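Long-range contacts in putative peptidase (Bacteroides fragilis, PDB 5DYN), which probably activates the secreted B. fragilis toxin by proteolytic cleavage, acting as a cysteine protease of the clostripain (C11) family: residues B[15-20]-B[43-47]; B[215-219]-B[241-245]. All blocks are in the same frame, centred on the assembly; numbering follows the deposited sequence.

Contact 1 of 2, residues B[15-20]-B[43-47]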
# COMPACT_ATOMS: atom_id res chain seq x y z
N LEU B 15 4.95 12.08 -1.43
CA LEU B 15 3.98 11.53 -0.49
C LEU B 15 4.53 11.59 0.94
O LEU B 15 3.83 12.01 1.86
CB LEU B 15 3.62 10.09 -0.85
CG LEU B 15 2.79 9.29 0.17
CD1 LEU B 15 1.50 10.01 0.53
CD2 LEU B 15 2.49 7.89 -0.36
N HIS B 16 5.78 11.18 1.10
CA HIS B 16 6.46 11.24 2.39
C HIS B 16 6.52 12.67 2.92
O HIS B 16 6.27 12.91 4.11
CB HIS B 16 7.87 10.67 2.29
CG HIS B 16 8.69 10.89 3.52
ND1 HIS B 16 9.58 11.93 3.65
CD2 HIS B 16 8.74 10.21 4.69
CE1 HIS B 16 10.15 11.87 4.84
NE2 HIS B 16 9.66 10.84 5.49
N ALA B 17 6.87 13.61 2.05
CA ALA B 17 6.92 15.02 2.42
C ALA B 17 5.56 15.49 2.93
O ALA B 17 5.48 16.24 3.90
CB ALA B 17 7.38 15.87 1.24
N ALA B 18 4.50 15.03 2.27
CA ALA B 18 3.14 15.41 2.63
C ALA B 18 2.73 14.85 3.99
O ALA B 18 2.05 15.52 4.77
CB ALA B 18 2.17 14.96 1.56
N LEU B 19 3.13 13.62 4.28
CA LEU B 19 2.72 12.95 5.51
C LEU B 19 3.46 13.47 6.74
O LEU B 19 3.23 13.00 7.86
CB LEU B 19 2.93 11.43 5.38
CG LEU B 19 1.98 10.71 4.44
CD1 LEU B 19 2.34 9.23 4.32
CD2 LEU B 19 0.54 10.87 4.90
N GLN B 20 4.33 14.46 6.54
CA GLN B 20 5.07 15.05 7.66
C GLN B 20 4.17 15.93 8.53
O GLN B 20 4.43 16.09 9.72
CB GLN B 20 6.26 15.85 7.14
CG GLN B 20 7.34 14.99 6.50
CD GLN B 20 7.76 13.83 7.39
OE1 GLN B 20 8.54 13.99 8.32
NE2 GLN B 20 7.23 12.64 7.10
N ALA B 43 10.59 4.11 2.80
CA ALA B 43 10.43 5.54 2.57
C ALA B 43 9.42 6.16 3.54
O ALA B 43 9.51 7.34 3.87
CB ALA B 43 10.01 5.80 1.14
N LEU B 44 8.46 5.35 4.01
CA LEU B 44 7.40 5.86 4.88
C LEU B 44 7.50 5.30 6.29
O LEU B 44 6.52 5.35 7.04
CB LEU B 44 6.03 5.52 4.29
CG LEU B 44 5.70 6.07 2.90
CD1 LEU B 44 4.27 5.73 2.50
CD2 LEU B 44 5.93 7.57 2.83
N ARG B 45 8.67 4.78 6.66
CA ARG B 45 8.84 4.13 7.96
C ARG B 45 8.63 5.10 9.12
O ARG B 45 8.29 4.69 10.23
CB ARG B 45 10.22 3.48 8.05
CG ARG B 45 11.37 4.48 8.15
CD ARG B 45 12.71 3.84 7.84
NE ARG B 45 13.81 4.78 7.99
CZ ARG B 45 14.12 5.72 7.11
NH1 ARG B 45 13.41 5.86 6.00
NH2 ARG B 45 15.15 6.53 7.33
N ASP B 46 8.83 6.39 8.86
CA ASP B 46 8.74 7.41 9.90
C ASP B 46 7.36 8.05 9.97
O ASP B 46 7.13 8.96 10.76
CB ASP B 46 9.79 8.50 9.66
CG ASP B 46 9.67 9.14 8.29
OD1 ASP B 46 9.40 8.41 7.31
OD2 ASP B 46 9.85 10.37 8.19
N CYS B 47 6.44 7.56 9.14
CA CYS B 47 5.09 8.13 9.07
C CYS B 47 4.08 7.35 9.89
O CYS B 47 3.02 7.86 10.24
CB CYS B 47 4.62 8.19 7.62
SG CYS B 47 5.56 9.34 6.62
O HOH W 1 3.32 10.97 10.15

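Contact 2 of 2, residues B[215-219]-B[241-245]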
# COMPACT_ATOMS: atom_id res chain seq x y z
N ILE B 215 14.25 -5.41 -8.95
CA ILE B 215 15.45 -6.09 -9.39
C ILE B 215 15.91 -5.47 -10.70
O ILE B 215 15.12 -5.38 -11.65
CB ILE B 215 15.24 -7.61 -9.58
CG1 ILE B 215 14.74 -8.26 -8.28
CG2 ILE B 215 16.52 -8.28 -10.03
CD1 ILE B 215 14.44 -9.73 -8.41
N PRO B 216 17.17 -5.02 -10.75
CA PRO B 216 17.75 -4.44 -11.97
C PRO B 216 17.71 -5.40 -13.16
O PRO B 216 17.74 -6.61 -12.98
CB PRO B 216 19.19 -4.14 -11.55
CG PRO B 216 19.13 -3.95 -10.08
CD PRO B 216 18.10 -4.94 -9.61
N ARG B 217 17.64 -4.83 -14.36
CA ARG B 217 17.52 -5.62 -15.58
C ARG B 217 18.17 -4.86 -16.72
O ARG B 217 18.08 -3.63 -16.79
CB ARG B 217 16.05 -5.91 -15.88
CG ARG B 217 15.25 -4.64 -16.14
CD ARG B 217 13.83 -4.76 -15.65
NE ARG B 217 13.77 -5.11 -14.23
CZ ARG B 217 12.66 -5.50 -13.63
NH1 ARG B 217 11.54 -5.59 -14.32
NH2 ARG B 217 12.68 -5.81 -12.34
N MET B 218 18.83 -5.58 -17.62
CA MET B 218 19.53 -4.98 -18.74
C MET B 218 18.60 -4.17 -19.64
O MET B 218 19.00 -3.18 -20.24
CB MET B 218 20.24 -6.06 -19.57
CG MET B 218 21.42 -6.72 -18.88
SD MET B 218 22.75 -5.57 -18.53
CE MET B 218 23.93 -6.64 -17.71
N SER B 219 17.34 -4.60 -19.72
CA SER B 219 16.38 -4.00 -20.64
C SER B 219 15.96 -2.60 -20.22
O SER B 219 15.53 -1.81 -21.06
CB SER B 219 15.14 -4.89 -20.76
OG SER B 219 14.52 -5.08 -19.50
N THR B 241 26.85 -3.11 -5.09
CA THR B 241 26.81 -4.30 -5.94
C THR B 241 27.49 -4.01 -7.27
O THR B 241 27.76 -2.86 -7.60
CB THR B 241 25.36 -4.78 -6.21
OG1 THR B 241 24.63 -3.77 -6.91
CG2 THR B 241 24.65 -5.11 -4.91
N GLY B 242 27.75 -5.06 -8.04
CA GLY B 242 28.37 -4.91 -9.35
C GLY B 242 27.47 -4.18 -10.34
O GLY B 242 27.94 -3.71 -11.37
N TRP B 243 26.18 -4.11 -10.02
CA TRP B 243 25.22 -3.42 -10.87
C TRP B 243 25.38 -1.91 -10.84
O TRP B 243 25.04 -1.22 -11.80
CB TRP B 243 23.79 -3.79 -10.47
CG TRP B 243 23.21 -4.92 -11.25
CD1 TRP B 243 23.24 -6.24 -10.93
CD2 TRP B 243 22.53 -4.83 -12.51
NE1 TRP B 243 22.61 -6.98 -11.90
CE2 TRP B 243 22.16 -6.13 -12.88
CE3 TRP B 243 22.19 -3.76 -13.35
CZ2 TRP B 243 21.48 -6.41 -14.06
CZ3 TRP B 243 21.50 -4.04 -14.52
CH2 TRP B 243 21.16 -5.35 -14.87
N TYR B 244 25.91 -1.39 -9.74
CA TYR B 244 25.95 0.06 -9.54
C TYR B 244 27.33 0.62 -9.16
O TYR B 244 27.59 1.80 -9.37
CB TYR B 244 24.93 0.46 -8.47
CG TYR B 244 23.49 0.30 -8.91
CD1 TYR B 244 22.94 1.14 -9.87
CD2 TYR B 244 22.68 -0.68 -8.35
CE1 TYR B 244 21.63 1.00 -10.27
CE2 TYR B 244 21.36 -0.83 -8.74
CZ TYR B 244 20.84 0.02 -9.70
OH TYR B 244 19.53 -0.11 -10.10
N LYS B 245 28.19 -0.22 -8.59
CA LYS B 245 29.50 0.25 -8.12
C LYS B 245 30.42 0.61 -9.28
O LYS B 245 31.18 1.57 -9.20
CB LYS B 245 30.16 -0.80 -7.23
CG LYS B 245 31.23 -1.62 -7.92
CD LYS B 245 31.84 -2.64 -6.98
CE LYS B 245 32.40 -3.83 -7.76
NZ LYS B 245 33.88 -3.87 -7.70

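Contact 1 of 2, residues B[15-20]-B[43-47]
His16 and Asp46 make the polar half of this contact. The imidazole NE2 of His16 donates to Asp46 OD2 over 2.7 Å with an N-H...O angle of 160°; OD2 lies at the ring edge, close to the ring plane, and accepts on its syn lone pair, while the carboxylate is turned about 31° from the ring. The ring reaches across because CG lies anti to the backbone N of His16 (chi1 172°). His16 CD2 comes to 3.1 Å from Ala43 O, and His16 CB to 3.7 Å from Leu44 CD2. Cys47 SG packs 3.6 Å from Leu19 CB and lies oblique to the His16 ring. Beside this polar pair the packing is aliphatic, Leu15 CD2 meeting Leu44 CD1 at 4.0 Å with the two side chains roughly perpendicular. The contact joins the C-terminal ends of two helices, 12-18 and 38-43; the second is the connecting helix of the beta-alpha-beta crossover between parallel strands 25-31 and 50-53 of the central sheet. Both helix ends rest on strand 25-31, Leu15 and Leu44 touching Phe30, Leu19 and Leu44 touching Leu28. A second shell steadies the histidine. The bent Gln20 side chain folds back over one ring face, its NE2 donating to His16 O at 3.2 Å. The turn at 44-47 is closed by Cys47 N on Leu44 O, and Cys47 also shares a backbone hydrogen bond with Leu25. Further out, Arg45 NE forms a salt bridge with Glu120, while Met95 and Ile99 of the neighbouring subunit pack on Leu15, Ala18 and Leu19.

Contact 2 of 2, residues B[215-219]-B[241-245]
Trp243 turns one face of its indole to Pro216 and ends against the backbone of Arg217 and Met218. Its CB bond points toward the other segment, and a chi1 of -95°, off the staggered values, sets that face against the proline. From CG outward the ring is met on one face by Pro216 CB, which lies 3.5 Å from both CD2 and CE3 of Trp243. This methylene sits almost above the six-membered ring, 14° off its normal, a CH-pi contact. At the tip, Trp243 CH2 is 3.6 Å from Arg217 C, and Met218 N lies at the ring edge in its plane. The bent Met218 side chain brings SD to 4.0 Å from Trp243 CH2, an oblique Met-aromatic contact. On the five-membered ring NE1 donates to Gln138 O. The neighbouring CG of Pro216 lies 3.9 Å from Tyr244 OH; that hydroxyl is hydrogen-bonded to Asn224 O. The 215-219 backbone is braced from within: Arg217 grips Ile215 O side-on with NE at 2.9 Å and NH2 at 2.6 Å, Ile215 O lying in the guanidinium plane, and NH1 bonds to Gln155 O. In 241-245, Thr241 O takes the amides of Tyr244 and Lys245, curling this C-terminal turn. The contact thus lies beside helix 221-227, whose Asn224 touches Pro216 and Trp243 and whose sodium-binding Tyr227 touches Tyr244; Tyr233 of helix 231-236 meets the Tyr244 ring edge-to-face, and Ile215 and Arg217 lean on Tyr158 of strand 158-159.

From the N terminus of this C-terminal piece of the protein, the chain leaves helix 12-18, runs through strand 25-31 and helix 38-43, and returns at 43-47, where contact 1 closes the loop just before strand 50-53. The remaining sheet strands and most of the helices follow. Contact 2 opens after strand 212-213 and closes a loop of helices 221-227 and 231-236 at the last modelled residues. The two are in series, neither nested nor crossed, with centres 27 Å and nearest atoms about 16 Å apart. Contact 1 ties two helix ends beside the central-sheet strand outermost within this chain; contact 2 folds the C-terminal tail back onto the segment leading into its last two helices.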